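Local coordinates for protein plasma serine protease inhibitor (PDB 3DY0) that inactivates serine proteases of blood plasma and other body fluids, with heparin as cofactor, by binding irreversibly to their active-site serine, at residues L71-G74 against F75-L79; A132-Q135 against I136-V140; A171-E174 against T175-H179; E318-S322 against G323-A327. All blocks are in the same frame, centred on the assembly; numbering follows the deposited sequence. Where two conformers were deposited one is given.

The four contacts come in series along the chain of one serpin domain. Contact 1 lies on helix 65-81 at the protein surface. Contact 2 lies on helix 129-143, and the two centres are about 26 Å apart. Contact 3 follows as strand 159-172 runs out into a loop. Contact 4 is the turn that leads from strand 307-319 into strand 323-335. Contacts 3 and 4 touch, with centres about 9 Å apart, because strands 159-172 and 323-335 are neighbours in the main sheet. Strand 323-335 lies between 159-172 and 307-319, as expected for the inserted reactive centre loop of a cleaved serpin. Helix 129-143 packs on the same sheet.

Contact 1: residues L71-G74 against F75-L79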
# COMPACT_ATOMS: atom_id res chain seq x y z
N LEU A 71 3.04 4.59 -18.02
CA LEU A 71 2.73 4.64 -16.59
C LEU A 71 1.25 4.95 -16.41
O LEU A 71 0.53 4.22 -15.72
CB LEU A 71 3.57 5.72 -15.90
CG LEU A 71 3.21 6.02 -14.43
CD1 LEU A 71 3.53 4.82 -13.56
CD2 LEU A 71 3.99 7.25 -13.96
N HIS A 72 0.80 6.03 -17.03
CA HIS A 72 -0.60 6.44 -16.91
C HIS A 72 -1.54 5.49 -17.62
O HIS A 72 -2.62 5.20 -17.10
CB HIS A 72 -0.78 7.86 -17.44
CG HIS A 72 0.05 8.88 -16.73
ND1 HIS A 72 -0.02 9.08 -15.37
CD2 HIS A 72 0.99 9.74 -17.19
CE1 HIS A 72 0.84 10.02 -15.02
NE2 HIS A 72 1.47 10.44 -16.10
N ARG A 73 -1.15 5.00 -18.79
CA ARG A 73 -1.99 4.07 -19.54
C ARG A 73 -2.22 2.81 -18.71
O ARG A 73 -3.33 2.27 -18.65
CB ARG A 73 -1.33 3.69 -20.87
CG ARG A 73 -2.24 2.89 -21.80
CD ARG A 73 -1.43 1.94 -22.67
NE ARG A 73 -0.80 0.88 -21.88
CZ ARG A 73 -1.47 -0.06 -21.23
NH1 ARG A 73 -0.82 -0.99 -20.54
NH2 ARG A 73 -2.80 -0.10 -21.29
N GLY A 74 -1.16 2.33 -18.06
CA GLY A 74 -1.26 1.14 -17.23
C GLY A 74 -2.22 1.32 -16.07
O GLY A 74 -3.02 0.43 -15.78
N PHE A 75 -2.14 2.47 -15.41
CA PHE A 75 -3.03 2.75 -14.29
C PHE A 75 -4.47 2.96 -14.75
O PHE A 75 -5.40 2.57 -14.07
CB PHE A 75 -2.55 3.97 -13.49
CG PHE A 75 -1.52 3.64 -12.45
CD1 PHE A 75 -1.68 2.54 -11.61
CD2 PHE A 75 -0.40 4.45 -12.28
CE1 PHE A 75 -0.74 2.25 -10.62
CE2 PHE A 75 0.55 4.17 -11.28
CZ PHE A 75 0.37 3.07 -10.45
N GLN A 76 -4.64 3.59 -15.91
CA GLN A 76 -5.98 3.81 -16.45
C GLN A 76 -6.61 2.44 -16.76
O GLN A 76 -7.79 2.21 -16.50
CB GLN A 76 -5.90 4.65 -17.73
CG GLN A 76 -7.26 4.88 -18.38
CD GLN A 76 -7.13 5.49 -19.76
OE1 GLN A 76 -6.40 4.99 -20.61
NE2 GLN A 76 -7.86 6.58 -20.00
N GLN A 77 -5.81 1.54 -17.33
CA GLN A 77 -6.30 0.21 -17.66
C GLN A 77 -6.71 -0.54 -16.40
O GLN A 77 -7.74 -1.21 -16.37
CB GLN A 77 -5.20 -0.58 -18.39
CG GLN A 77 -5.61 -1.99 -18.81
CD GLN A 77 -4.46 -2.77 -19.41
OE1 GLN A 77 -3.78 -2.30 -20.32
NE2 GLN A 77 -4.22 -3.97 -18.89
N LEU A 78 -5.91 -0.41 -15.35
CA LEU A 78 -6.19 -1.06 -14.08
C LEU A 78 -7.51 -0.58 -13.50
O LEU A 78 -8.34 -1.39 -13.06
CB LEU A 78 -5.05 -0.78 -13.08
CG LEU A 78 -5.25 -1.29 -11.65
CD1 LEU A 78 -5.44 -2.80 -11.65
CD2 LEU A 78 -4.04 -0.90 -10.81
N LEU A 79 -7.71 0.73 -13.48
CA LEU A 79 -8.94 1.30 -12.96
C LEU A 79 -10.16 0.87 -13.77
O LEU A 79 -11.21 0.56 -13.20
CB LEU A 79 -8.84 2.83 -12.92
CG LEU A 79 -7.85 3.36 -11.88
CD1 LEU A 79 -7.60 4.85 -12.11
CD2 LEU A 79 -8.40 3.12 -10.48
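R73 and Q77 lie side by side on the outer surface of helix 65-81, one helical turn apart. The guanidinium presents its edge to the amide oxygen. NH2 of R73 donates to OE1 of Q77 at 2.6 Å, with the acceptor close to the guanidinium plane. NH1 of R73 reaches the same OE1 at 3.2 Å, but this bond is weak. The two flat groups are turned 41° apart. A bend at chi3 of R73 (67°) swings the guanidinium along the helix toward Q77. E70 forms a salt bridge with NH1 of R73, and E81 accepts from NE2 of Q77, so the pair belongs to a polar row that runs on past both residues.

Another side of the helix is apolar. CD1 of L71 packs against CE2 of F75 at 3.8 Å, and the two side chains point the same way. The phenyl ring also comes near a backbone oxygen, with CD2 of F75 3.6 Å from O of L71.

Beneath these groups, N of F75 donates to O of L71 at 3.2 Å and N of Q77 donates to O of R73 at 2.9 Å. Farther out, F75 rests on M38 and A41 of helix 33-45, while H72 bonds to Y117 and Q76 to the backbone of T115 on helix 107-117. The i to i+4 bonds are those of an alpha-helix. The polar row on one side, with L71 and F75 on another, makes it amphipathic: helix D of the serpin fold.

Contact 2: residues A132-Q135 against I136-V140; sequences AMKQ and INDYV
N of N137 donates to O of M133 at 2.7 Å, the shortest of the backbone bonds across this part of helix 129-143. This is helix F of the serpin fold, which lies across the main sheet, and the bonding is the regular i to i+4 pattern of an alpha-helix.

The side chain of N137 folds back beside its own backbone N, with chi1 at -73°. That brings CG of N137 to 3.1 Å from O of M133. ND2 approaches that carbonyl at too poor an angle to bond. OD1, on the other branch, accepts from the backbone N of L152, tying the helix to the following loop.

I136 faces the sheet. It sets CG1 3.4 Å from O of A132 and packs on I162 and V164 of strand 159-172. Q135 and Y139 also reach the sheet side, where Q135 bonds to T124 and the hydroxyl of Y139 to D120.

K134 and D138 form a salt bridge on the exposed side. The lysine stays extended to CE and bends only at chi4, which turns its ammonium toward the carboxylate. CG of K134 passes 3.3 Å from OD2 of D138. NZ of K134 then meets this OD2 at 3.1 Å, nearly along its C-O axis.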
# COMPACT_ATOMS: atom_id res chain seq x y z
N ALA A 132 -14.06 20.25 6.65
CA ALA A 132 -13.30 19.66 5.55
C ALA A 132 -12.85 18.25 5.93
O ALA A 132 -12.94 17.32 5.12
CB ALA A 132 -12.09 20.52 5.22
N MET A 133 -12.38 18.09 7.16
CA MET A 133 -11.94 16.78 7.63
C MET A 133 -13.10 15.80 7.66
O MET A 133 -12.95 14.64 7.29
CB MET A 133 -11.31 16.88 9.02
CG MET A 133 -9.92 17.47 9.05
SD MET A 133 -9.08 17.17 10.62
CE MET A 133 -9.87 18.43 11.64
N LYS A 134 -14.26 16.26 8.11
CA LYS A 134 -15.42 15.39 8.17
C LYS A 134 -15.83 14.94 6.77
O LYS A 134 -16.09 13.76 6.54
CB LYS A 134 -16.60 16.10 8.85
CG LYS A 134 -17.85 15.24 8.94
CD LYS A 134 -18.96 15.97 9.68
CE LYS A 134 -20.21 15.12 9.76
NZ LYS A 134 -20.73 14.77 8.41
N GLN A 135 -15.87 15.88 5.84
CA GLN A 135 -16.25 15.57 4.46
C GLN A 135 -15.31 14.53 3.85
O GLN A 135 -15.76 13.52 3.31
CB GLN A 135 -16.23 16.85 3.62
CG GLN A 135 -16.33 16.59 2.12
CD GLN A 135 -16.19 17.87 1.30
OE1 GLN A 135 -15.54 18.82 1.72
NE2 GLN A 135 -16.80 17.88 0.12
N ILE A 136 -14.01 14.79 3.93
CA ILE A 136 -13.03 13.88 3.35
C ILE A 136 -12.90 12.57 4.12
O ILE A 136 -12.85 11.50 3.50
CB ILE A 136 -11.66 14.57 3.24
CG1 ILE A 136 -11.79 15.81 2.34
CG2 ILE A 136 -10.63 13.61 2.65
CD1 ILE A 136 -10.57 16.70 2.30
N ASN A 137 -12.87 12.63 5.45
CA ASN A 137 -12.76 11.40 6.23
C ASN A 137 -13.99 10.52 6.05
O ASN A 137 -13.87 9.29 6.02
CB ASN A 137 -12.55 11.71 7.72
CG ASN A 137 -11.15 12.21 8.01
OD1 ASN A 137 -10.23 12.00 7.23
ND2 ASN A 137 -10.98 12.87 9.16
N ASP A 138 -15.17 11.12 5.93
CA ASP A 138 -16.38 10.34 5.73
C ASP A 138 -16.33 9.66 4.36
O ASP A 138 -16.79 8.52 4.21
CB ASP A 138 -17.64 11.22 5.79
CG ASP A 138 -18.02 11.60 7.21
OD1 ASP A 138 -17.51 10.96 8.16
OD2 ASP A 138 -18.84 12.52 7.38
N TYR A 139 -15.79 10.36 3.37
CA TYR A 139 -15.67 9.82 2.02
C TYR A 139 -14.74 8.62 2.03
O TYR A 139 -15.06 7.57 1.48
CB TYR A 139 -15.12 10.87 1.05
CG TYR A 139 -14.79 10.34 -0.33
CD1 TYR A 139 -15.78 10.12 -1.28
CD2 TYR A 139 -13.47 10.05 -0.67
CE1 TYR A 139 -15.47 9.62 -2.55
CE2 TYR A 139 -13.14 9.56 -1.94
CZ TYR A 139 -14.14 9.35 -2.87
OH TYR A 139 -13.82 8.87 -4.12
N VAL A 140 -13.57 8.79 2.65
CA VAL A 140 -12.60 7.70 2.72
C VAL A 140 -13.15 6.51 3.49
O VAL A 140 -12.94 5.36 3.09
CB VAL A 140 -11.29 8.18 3.38
CG1 VAL A 140 -10.36 7.00 3.63
CG2 VAL A 140 -10.60 9.20 2.46

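Contact 3: residues A171-E174 against T175-H179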
# COMPACT_ATOMS: atom_id res chain seq x y z
N ALA A 171 -11.52 -10.69 0.63
CA ALA A 171 -11.61 -11.98 -0.03
C ALA A 171 -11.60 -13.12 0.97
O ALA A 171 -11.02 -13.01 2.05
CB ALA A 171 -10.45 -12.14 -1.00
N LYS A 172 -12.26 -14.20 0.60
CA LYS A 172 -12.28 -15.39 1.43
C LYS A 172 -11.10 -16.22 0.95
O LYS A 172 -10.71 -16.13 -0.21
CB LYS A 172 -13.56 -16.20 1.19
CG LYS A 172 -14.84 -15.49 1.57
CD LYS A 172 -16.04 -16.32 1.14
CE LYS A 172 -17.34 -15.68 1.60
NZ LYS A 172 -18.52 -16.46 1.13
N TRP A 173 -10.53 -17.02 1.85
CA TRP A 173 -9.44 -17.90 1.44
C TRP A 173 -10.11 -18.90 0.51
O TRP A 173 -11.31 -19.16 0.65
CB TRP A 173 -8.87 -18.68 2.62
CG TRP A 173 -8.15 -17.86 3.64
CD1 TRP A 173 -8.48 -17.71 4.95
CD2 TRP A 173 -6.95 -17.10 3.44
NE1 TRP A 173 -7.56 -16.91 5.58
CE2 TRP A 173 -6.61 -16.52 4.68
CE3 TRP A 173 -6.13 -16.86 2.33
CZ2 TRP A 173 -5.48 -15.71 4.84
CZ3 TRP A 173 -5.00 -16.06 2.49
CH2 TRP A 173 -4.69 -15.49 3.74
N GLU A 174 -9.37 -19.46 -0.43
CA GLU A 174 -9.94 -20.47 -1.32
C GLU A 174 -10.36 -21.62 -0.41
O GLU A 174 -11.42 -22.23 -0.60
CB GLU A 174 -8.89 -20.94 -2.32
CG GLU A 174 -9.41 -21.93 -3.34
CD GLU A 174 -8.37 -22.30 -4.37
OE1 GLU A 174 -7.32 -22.85 -3.98
OE2 GLU A 174 -8.60 -22.05 -5.57
N THR A 175 -9.52 -21.91 0.58
CA THR A 175 -9.78 -22.95 1.57
C THR A 175 -9.61 -22.30 2.94
O THR A 175 -8.52 -21.87 3.29
CB THR A 175 -8.79 -24.12 1.44
OG1 THR A 175 -8.94 -24.73 0.16
CG2 THR A 175 -9.04 -25.15 2.54
N SER A 176 -10.70 -22.23 3.70
CA SER A 176 -10.65 -21.61 5.02
C SER A 176 -9.91 -22.46 6.05
O SER A 176 -9.70 -23.65 5.86
CB SER A 176 -12.06 -21.33 5.53
OG SER A 176 -12.71 -22.55 5.88
N PHE A 177 -9.52 -21.81 7.15
CA PHE A 177 -8.85 -22.49 8.25
C PHE A 177 -10.04 -22.92 9.10
O PHE A 177 -11.05 -22.20 9.16
CB PHE A 177 -7.98 -21.50 9.04
CG PHE A 177 -6.67 -21.16 8.38
CD1 PHE A 177 -5.54 -21.94 8.60
CD2 PHE A 177 -6.56 -20.04 7.56
CE1 PHE A 177 -4.32 -21.62 8.01
CE2 PHE A 177 -5.35 -19.71 6.96
CZ PHE A 177 -4.22 -20.50 7.19
N ASN A 178 -9.96 -24.07 9.75
CA ASN A 178 -11.07 -24.51 10.59
C ASN A 178 -10.93 -23.85 11.96
O ASN A 178 -9.88 -23.93 12.59
CB ASN A 178 -11.07 -26.03 10.75
CG ASN A 178 -12.29 -26.53 11.50
OD1 ASN A 178 -12.54 -26.15 12.64
ND2 ASN A 178 -13.07 -27.40 10.85
N HIS A 179 -11.99 -23.18 12.41
CA HIS A 179 -11.97 -22.50 13.70
C HIS A 179 -11.56 -23.41 14.85
O HIS A 179 -10.94 -22.97 15.82
CB HIS A 179 -13.35 -21.89 14.00
CG HIS A 179 -13.62 -20.63 13.24
ND1 HIS A 179 -12.94 -19.45 13.47
CD2 HIS A 179 -14.48 -20.36 12.23
CE1 HIS A 179 -13.38 -18.52 12.65
NE2 HIS A 179 -14.31 -19.04 11.88
O HOH W 1 -7.16 -23.96 -1.71
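From W173 the chain turns at E174, whose backbone angles are helical, and is extended again from T175 to F177 as it leaves the end of strand 159-172. This turn lets W173 and F177 meet four residues apart. It also brings O of T175 to 3.3 Å from CB of W173.

The two rings make a T-shaped stack. F177 points its edge at one face of the indole. The phenyl centroid is 5.3 Å from that of the five-membered ring, and the planes stand at 82°. CE2 of F177 lies 3.8 Å from NE1 of W173, over the rim of the indole. CD2 of F177 is 4.0 Å from CD1 of W173. A chi1 of -68° sets CG of W173 beside its own backbone N and helps place the indole face against F177.

The stack sits in the region known in serpins as the breach, at the end of the main sheet where the reactive centre loop begins to insert. NE1 of W173 is hydrogen-bonded to the backbone O of D320, in the turn before the inserted strand. The ring of Y223 also stacks on the indole, and F177 bonds through its backbone to E321 and packs on M200.

On the exposed side, a water bridges the two halves of the turn. E174 holds its side chain extended, and OE1 of E174 accepts from the water at 2.5 Å. The water is also hydrogen-bonded to OG1 of T175 at 2.7 Å.

Contact 4: residues E318-S322 against G323-A327; sequences EVDES and GTRAA
R325 reaches back across the hairpin to E318 and D320. Its CB is 4.0 Å from OE2 of E318, in the hydrogen-bonded antiparallel pair that the two residues form. Bends at chi2 and chi3 then fold the chain over toward the turn. NE of R325 donates to OE2 of E318 at 3.3 Å. CZ is the middle of a flat group that has O of E318 over one face. NH1 of R325 is shared between two carboxylates: it donates to the anti lone pair of the same OE2 of E318, and to OD2 of D320 at 2.7 Å. NH2 of R325 donates to OD1 of D320 at 3.1 Å. Both nitrogens come to D320 from above the carboxylate plane, and the two flat groups are 45° apart. The carboxylate of E318 is turned more steeply, at 72°. Its OE1 forms a salt bridge with K147.

The network spans a beta hairpin whose two-residue turn, E321 and S322, has angles close to type I. N of D320 donates to O of G323 at 3.1 Å. In a serpin this is the proximal hinge, where strand 307-319 passes into the inserted reactive centre loop.

D320 also braces the turn. With CG between the backbone N and carbonyl carbon (chi1 58°), the carboxylate of D320 folds over the turn. Its OD1 accepts from N of G323 at 3.1 Å, as well as from NH2 of R325.

On the opposite face of the sheet, CG2 of V319 packs beside OG1 of T324 at 3.7 Å. That hydroxyl is hydrogen-bonded to OH of Y223.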
# COMPACT_ATOMS: atom_id res chain seq x y z
N GLU A 318 -6.71 -7.32 8.21
CA GLU A 318 -7.27 -8.27 9.16
C GLU A 318 -7.15 -9.64 8.50
O GLU A 318 -7.63 -9.83 7.38
CB GLU A 318 -8.75 -7.99 9.42
CG GLU A 318 -9.04 -6.59 9.94
CD GLU A 318 -10.53 -6.27 9.94
OE1 GLU A 318 -10.89 -5.14 10.33
OE2 GLU A 318 -11.33 -7.15 9.55
N VAL A 319 -6.50 -10.57 9.17
CA VAL A 319 -6.34 -11.92 8.66
C VAL A 319 -6.94 -12.88 9.67
O VAL A 319 -6.57 -12.86 10.84
CB VAL A 319 -4.85 -12.29 8.48
CG1 VAL A 319 -4.70 -13.80 8.26
CG2 VAL A 319 -4.27 -11.52 7.30
N ASP A 320 -7.89 -13.70 9.23
CA ASP A 320 -8.49 -14.67 10.13
C ASP A 320 -8.78 -15.99 9.42
O ASP A 320 -8.30 -16.22 8.30
CB ASP A 320 -9.76 -14.12 10.79
CG ASP A 320 -10.82 -13.67 9.80
OD1 ASP A 320 -10.80 -14.13 8.64
OD2 ASP A 320 -11.69 -12.87 10.21
N GLU A 321 -9.54 -16.86 10.06
CA GLU A 321 -9.82 -18.16 9.48
C GLU A 321 -10.59 -18.14 8.16
O GLU A 321 -10.41 -19.02 7.32
CB GLU A 321 -10.57 -19.04 10.49
CG GLU A 321 -9.76 -19.39 11.73
CD GLU A 321 -9.91 -18.38 12.85
OE1 GLU A 321 -10.39 -17.26 12.60
OE2 GLU A 321 -9.53 -18.72 14.00
N SER A 322 -11.44 -17.14 7.97
CA SER A 322 -12.25 -17.05 6.76
C SER A 322 -11.55 -16.38 5.58
O SER A 322 -11.81 -16.73 4.43
CB SER A 322 -13.56 -16.32 7.04
OG SER A 322 -13.33 -14.94 7.29
N GLY A 323 -10.68 -15.41 5.85
CA GLY A 323 -10.01 -14.74 4.75
C GLY A 323 -9.23 -13.52 5.18
O GLY A 323 -8.59 -13.52 6.23
N THR A 324 -9.29 -12.48 4.36
CA THR A 324 -8.56 -11.24 4.61
C THR A 324 -9.32 -10.00 4.16
O THR A 324 -10.00 -10.01 3.14
CB THR A 324 -7.20 -11.25 3.86
OG1 THR A 324 -6.38 -12.31 4.37
CG2 THR A 324 -6.47 -9.91 4.02
N ARG A 325 -9.22 -8.95 4.96
CA ARG A 325 -9.79 -7.66 4.60
C ARG A 325 -8.60 -6.72 4.73
O ARG A 325 -7.86 -6.80 5.70
CB ARG A 325 -10.90 -7.20 5.56
CG ARG A 325 -12.27 -7.78 5.27
CD ARG A 325 -12.35 -9.21 5.75
NE ARG A 325 -12.02 -9.28 7.17
CZ ARG A 325 -11.76 -10.40 7.82
NH1 ARG A 325 -11.47 -10.36 9.12
NH2 ARG A 325 -11.77 -11.57 7.18
N ALA A 326 -8.40 -5.88 3.72
CA ALA A 326 -7.30 -4.92 3.75
C ALA A 326 -7.76 -3.65 3.07
O ALA A 326 -8.53 -3.68 2.11
CB ALA A 326 -6.08 -5.49 3.03
N ALA A 327 -7.29 -2.52 3.56
CA ALA A 327 -7.68 -1.25 2.97
C ALA A 327 -6.61 -0.22 3.24
O ALA A 327 -5.80 -0.38 4.14
CB ALA A 327 -9.00 -0.79 3.55